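Glyoxalase/bleomycin resistance protein/dioxygenase (Nocardioides sp., PDB 4MYM) is of unconfirmed function but probably belongs to the vicinal oxygen chelate superfamily, whose members include glyoxalases, ring-cleaving dioxygenases and bleomycin-binding resistance proteins. Local coordinates at residues Ala43-Glu46 / Phe47-Lys51; Asp77-Leu80 / Ile81-Thr85. One frame throughout, in Å; residues are numbered along the deposited sequence.

Interaction 1 (Ala43-Glu46 / Phe47-Lys51)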
loop_
_atom_site.group_PDB
_atom_site.type_symbol
_atom_site.label_atom_id
_atom_site.label_comp_id
_atom_site.label_asym_id
_atom_site.label_seq_id
_atom_site.Cartn_x
_atom_site.Cartn_y
_atom_site.Cartn_z
ATOM N N ALA A 43 -15.233 -12.032 -3.069
ATOM C CA ALA A 43 -14.176 -12.816 -3.713
ATOM C C ALA A 43 -12.789 -12.353 -3.240
ATOM O O ALA A 43 -11.897 -13.175 -3.008
ATOM C CB ALA A 43 -14.290 -12.726 -5.230
ATOM N N SER A 44 -12.616 -11.041 -3.088
ATOM C CA SER A 44 -11.387 -10.495 -2.525
ATOM C C SER A 44 -11.182 -10.971 -1.094
ATOM O O SER A 44 -10.122 -11.459 -0.768
ATOM C CB SER A 44 -11.382 -8.960 -2.588
ATOM O OG SER A 44 -11.176 -8.514 -3.915
ATOM N N VAL A 45 -12.202 -10.862 -0.249
ATOM C CA VAL A 45 -12.087 -11.333 1.133
ATOM C C VAL A 45 -11.658 -12.817 1.154
ATOM O O VAL A 45 -10.778 -13.194 1.911
ATOM C CB VAL A 45 -13.407 -11.126 1.928
ATOM C CG1 VAL A 45 -13.414 -11.914 3.234
ATOM C CG2 VAL A 45 -13.643 -9.644 2.195
ATOM N N GLU A 46 -12.264 -13.631 0.301
ATOM C CA GLU A 46 -11.914 -15.054 0.203
ATOM C C GLU A 46 -10.424 -15.271 -0.125
ATOM O O GLU A 46 -9.756 -16.111 0.491
ATOM C CB GLU A 46 -12.810 -15.723 -0.850
ATOM C CG GLU A 46 -12.542 -17.202 -1.105
ATOM C CD GLU A 46 -12.869 -18.100 0.084
ATOM O OE1 GLU A 46 -13.514 -17.635 1.064
ATOM O OE2 GLU A 46 -12.475 -19.291 0.033
ATOM N N PHE A 47 -9.901 -14.491 -1.066
ATOM C CA PHE A 47 -8.489 -14.586 -1.464
ATOM C C PHE A 47 -7.529 -14.275 -0.307
ATOM O O PHE A 47 -6.655 -15.079 0.020
ATOM C CB PHE A 47 -8.222 -13.655 -2.662
ATOM C CG PHE A 47 -6.792 -13.659 -3.146
ATOM C CD1 PHE A 47 -5.846 -12.830 -2.573
ATOM C CD2 PHE A 47 -6.396 -14.489 -4.198
ATOM C CE1 PHE A 47 -4.530 -12.831 -3.009
ATOM C CE2 PHE A 47 -5.083 -14.493 -4.645
ATOM C CZ PHE A 47 -4.145 -13.657 -4.051
ATOM N N TYR A 48 -7.695 -13.118 0.342
ATOM C CA TYR A 48 -6.709 -12.702 1.346
ATOM C C TYR A 48 -6.753 -13.539 2.606
ATOM O O TYR A 48 -5.708 -13.763 3.226
ATOM C CB TYR A 48 -6.821 -11.204 1.673
ATOM C CG TYR A 48 -6.637 -10.379 0.426
ATOM C CD1 TYR A 48 -5.366 -10.164 -0.120
ATOM C CD2 TYR A 48 -7.743 -9.880 -0.254
ATOM C CE1 TYR A 48 -5.209 -9.438 -1.297
ATOM C CE2 TYR A 48 -7.600 -9.156 -1.420
ATOM C CZ TYR A 48 -6.345 -8.943 -1.937
ATOM O OH TYR A 48 -6.254 -8.223 -3.091
ATOM N N THR A 49 -7.952 -13.996 2.974
ATOM C CA THR A 49 -8.130 -14.863 4.136
ATOM C C THR A 49 -7.605 -16.280 3.878
ATOM O O THR A 49 -6.716 -16.750 4.582
ATOM C CB THR A 49 -9.603 -14.945 4.579
ATOM O OG1 THR A 49 -10.428 -15.341 3.474
ATOM C CG2 THR A 49 -10.075 -13.593 5.091
ATOM N N THR A 50 -8.138 -16.953 2.864
ATOM C CA THR A 50 -7.801 -18.377 2.664
ATOM C C THR A 50 -6.423 -18.598 2.034
ATOM O O THR A 50 -5.739 -19.561 2.384
ATOM C CB THR A 50 -8.860 -19.109 1.827
ATOM O OG1 THR A 50 -8.775 -18.666 0.475
ATOM C CG2 THR A 50 -10.260 -18.850 2.381
ATOM N N LYS A 51 -6.003 -17.717 1.128
ATOM C CA LYS A 51 -4.716 -17.896 0.440
ATOM C C LYS A 51 -3.557 -17.276 1.190
ATOM O O LYS A 51 -2.479 -17.871 1.256
ATOM C CB LYS A 51 -4.739 -17.315 -0.970
ATOM C CG LYS A 51 -5.909 -17.750 -1.830
ATOM C CD LYS A 51 -5.850 -19.216 -2.163
ATOM C CE LYS A 51 -6.906 -19.596 -3.197
ATOM N NZ LYS A 51 -6.764 -18.809 -4.446
#
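Thr49 and Thr50 fold their hydroxyls back onto Val45 and Glu46, one turn earlier in helix 41-51, the helix of the N-terminal beta-alpha-beta-beta-beta unit, a module characteristic of the vicinal oxygen chelate fold. The backbone bonds come first. Phe47 N and Tyr48 N donate to Ala43 O and Ser44 O, both at 3.1 Å, while Thr49 N and Thr50 N continue the alpha-helical pattern onto Val45 O and Glu46 O.

The hydroxyl bonds reuse two of those acceptors. Thr49 OG1 donates to Val45 O at 2.7 Å, and Thr50 OG1 reaches Glu46 O at the same 2.7 Å. In both threonines OG1 sits in the crowded position between backbone N and carbonyl carbon (chi1 54° for Thr49, 71° for Thr50), which turns it back along the helix. Each carbonyl oxygen is thus gripped by two donors from a single residue, the amide and the hydroxyl approaching from opposite faces of its plane.

Carbon contacts follow the same spacing. Val45 CG1 meets Thr49 CG2 at 4.2 Å, on the side where both residues pack against the sheet: Val45 on Leu75 and Ala64, Thr49 on Phe66. Ser44 CB lies 4.0 Å from Tyr48 CE2, and Ser44 O approaches the ring obliquely, 2.9 Å from Tyr48 CD2. The polar ends here look elsewhere, Ser44 OG bonding to Thr38 and Tyr48 OH to Glu147. Phe47 CD1 stands 3.6 Å above the plane of the Tyr48 ring, displaced toward its rim.

On the exposed flank the Glu46 chain bends at chi2 (66°), bringing its carboxylate across the methyl of Thr50, with Glu46 OE2 3.3 Å from Thr50 CG2.

Interaction 2 (Asp77-Leu80 / Ile81-Thr85)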
loop_
_atom_site.group_PDB
_atom_site.type_symbol
_atom_site.label_atom_id
_atom_site.label_comp_id
_atom_site.label_asym_id
_atom_site.label_seq_id
_atom_site.Cartn_x
_atom_site.Cartn_y
_atom_site.Cartn_z
ATOM N N ASP A 77 -15.082 -1.354 -1.977
ATOM C CA ASP A 77 -15.719 -1.427 -3.282
ATOM C C ASP A 77 -15.632 -0.101 -4.022
ATOM O O ASP A 77 -15.936 0.950 -3.440
ATOM C CB ASP A 77 -17.194 -1.793 -3.122
ATOM C CG ASP A 77 -17.899 -1.890 -4.457
ATOM O OD1 ASP A 77 -17.702 -2.913 -5.146
ATOM O OD2 ASP A 77 -18.606 -0.930 -4.820
ATOM N N ALA A 78 -15.242 -0.161 -5.301
ATOM C CA ALA A 78 -15.051 1.029 -6.136
ATOM C C ALA A 78 -16.319 1.885 -6.278
ATOM O O ALA A 78 -16.249 3.115 -6.238
ATOM C CB ALA A 78 -14.548 0.630 -7.525
ATOM N N GLN A 79 -17.459 1.235 -6.484
ATOM C CA GLN A 79 -18.729 1.960 -6.639
ATOM C C GLN A 79 -19.074 2.742 -5.368
ATOM O O GLN A 79 -19.432 3.925 -5.440
ATOM C CB GLN A 79 -19.865 0.999 -7.003
ATOM C CG GLN A 79 -21.169 1.686 -7.391
ATOM C CD GLN A 79 -22.182 0.736 -8.038
ATOM O OE1 GLN A 79 -21.817 -0.255 -8.682
ATOM N NE2 GLN A 79 -23.462 1.049 -7.878
ATOM N N LEU A 80 -18.938 2.089 -4.214
ATOM C CA LEU A 80 -19.159 2.762 -2.923
ATOM C C LEU A 80 -18.238 3.952 -2.661
ATOM O O LEU A 80 -18.686 4.983 -2.132
ATOM C CB LEU A 80 -19.074 1.782 -1.746
ATOM C CG LEU A 80 -20.406 1.298 -1.154
ATOM C CD1 LEU A 80 -20.139 0.605 0.158
ATOM C CD2 LEU A 80 -21.408 2.423 -0.921
ATOM N N ILE A 81 -16.961 3.818 -3.018
ATOM C CA ILE A 81 -16.022 4.938 -2.922
ATOM C C ILE A 81 -16.541 6.123 -3.738
ATOM O O ILE A 81 -16.604 7.248 -3.237
ATOM C CB ILE A 81 -14.616 4.565 -3.429
ATOM C CG1 ILE A 81 -13.971 3.522 -2.496
ATOM C CG2 ILE A 81 -13.717 5.801 -3.517
ATOM C CD1 ILE A 81 -12.743 2.864 -3.094
ATOM N N ARG A 82 -16.916 5.868 -4.990
ATOM C CA ARG A 82 -17.430 6.936 -5.858
ATOM C C ARG A 82 -18.655 7.591 -5.224
ATOM O O ARG A 82 -18.713 8.814 -5.100
ATOM C CB ARG A 82 -17.750 6.419 -7.277
ATOM C CG ARG A 82 -16.523 6.252 -8.176
ATOM C CD ARG A 82 -16.852 6.079 -9.663
ATOM N NE ARG A 82 -17.714 4.919 -9.896
ATOM C CZ ARG A 82 -17.319 3.639 -9.864
ATOM N NH1 ARG A 82 -16.050 3.314 -9.600
ATOM N NH2 ARG A 82 -18.210 2.662 -10.084
ATOM N N GLU A 83 -19.596 6.769 -4.781
ATOM C CA GLU A 83 -20.872 7.263 -4.279
ATOM C C GLU A 83 -20.753 8.029 -2.958
ATOM O O GLU A 83 -21.494 8.984 -2.733
ATOM C CB GLU A 83 -21.845 6.101 -4.119
ATOM C CG GLU A 83 -22.248 5.478 -5.450
ATOM C CD GLU A 83 -23.147 4.266 -5.299
ATOM O OE1 GLU A 83 -23.088 3.573 -4.255
ATOM O OE2 GLU A 83 -23.913 3.991 -6.246
ATOM N N THR A 84 -19.820 7.628 -2.092
ATOM C CA THR A 84 -19.760 8.199 -0.744
ATOM C C THR A 84 -18.734 9.295 -0.609
ATOM O O THR A 84 -18.855 10.118 0.291
ATOM C CB THR A 84 -19.414 7.146 0.320
ATOM O OG1 THR A 84 -18.185 6.508 -0.028
ATOM C CG2 THR A 84 -20.511 6.115 0.449
ATOM N N THR A 85 -17.693 9.279 -1.447
ATOM C CA THR A 85 -16.617 10.260 -1.351
ATOM C C THR A 85 -16.466 11.126 -2.586
ATOM O O THR A 85 -15.797 12.140 -2.526
ATOM C CB THR A 85 -15.228 9.605 -1.121
ATOM O OG1 THR A 85 -14.848 8.842 -2.275
ATOM C CG2 THR A 85 -15.239 8.722 0.125
#
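Arg82 lays one face of its guanidinium over the backbone of the turn before it: Gln79 CA stands 3.5 Å above the plane, offset toward the rim. The chain bends at chi3 (-58°), carrying Arg82 NH1 to 3.7 Å from Ala78 CB. NH1 finds its hydrogen bond outside the helix, on Ala89 O, so the flat group is spread between helix and following loop.

On the solvent side Gln79 and Glu83 reach across one turn. Gln79 NE2 makes a weak hydrogen bond to Glu83 OE2 at 3.4 Å, straight enough but long, with amide and carboxylate planes almost perpendicular (87° apart). Leu80 CD2 leans beside the same carboxylate and touches Thr84 CG2 at 4.0 Å.

Thr84 OG1 donates to Leu80 O at 2.6 Å, joining the backbone bond from Thr84 N to that oxygen; the two donors come from opposite faces of the carbonyl. Thr85 repeats the arrangement on Ile81 O, its OG1 at 2.6 Å lying above the carbonyl plane, and Thr85 OG1 is also bonded to Val87 N. This end of the helix faces the second subunit, where Trp134 of that subunit packs on Thr84 and its Tyr140 on Thr85.

At the start, Asp77 OD2 takes the amide of Leu80 at 3.1 Å through its anti lone pair, while Asp77 O receives Ile81 N. A carboxylate accepting from the third residue beyond it is the classic aspartate N-cap, here marking the switch from strand 72-77 into helix 78-85.

Overall arrangement
The two interactions lie on different helices, with centres about 21 Å apart. Interaction 1 sits closer to the middle of the chain, its helix laid against strands 56-60, 63-66 and 72-77; interaction 2 lies further out, on the helix continuing directly from strand 72-77. Both touch the second subunit, interaction 2 packing on it through Ile81, Thr84 and Thr85. Both are partly buried, with buried residues inward and exposed ones (Glu46 and Thr50; Gln79 and Glu83) outward. Each contains consecutive threonines turned back onto carbonyls, but interaction 1 adds aromatic and aliphatic contacts, whereas interaction 2 adds a carboxylate cap, a guanidinium laid over the backbone and a weak amide-carboxylate bond.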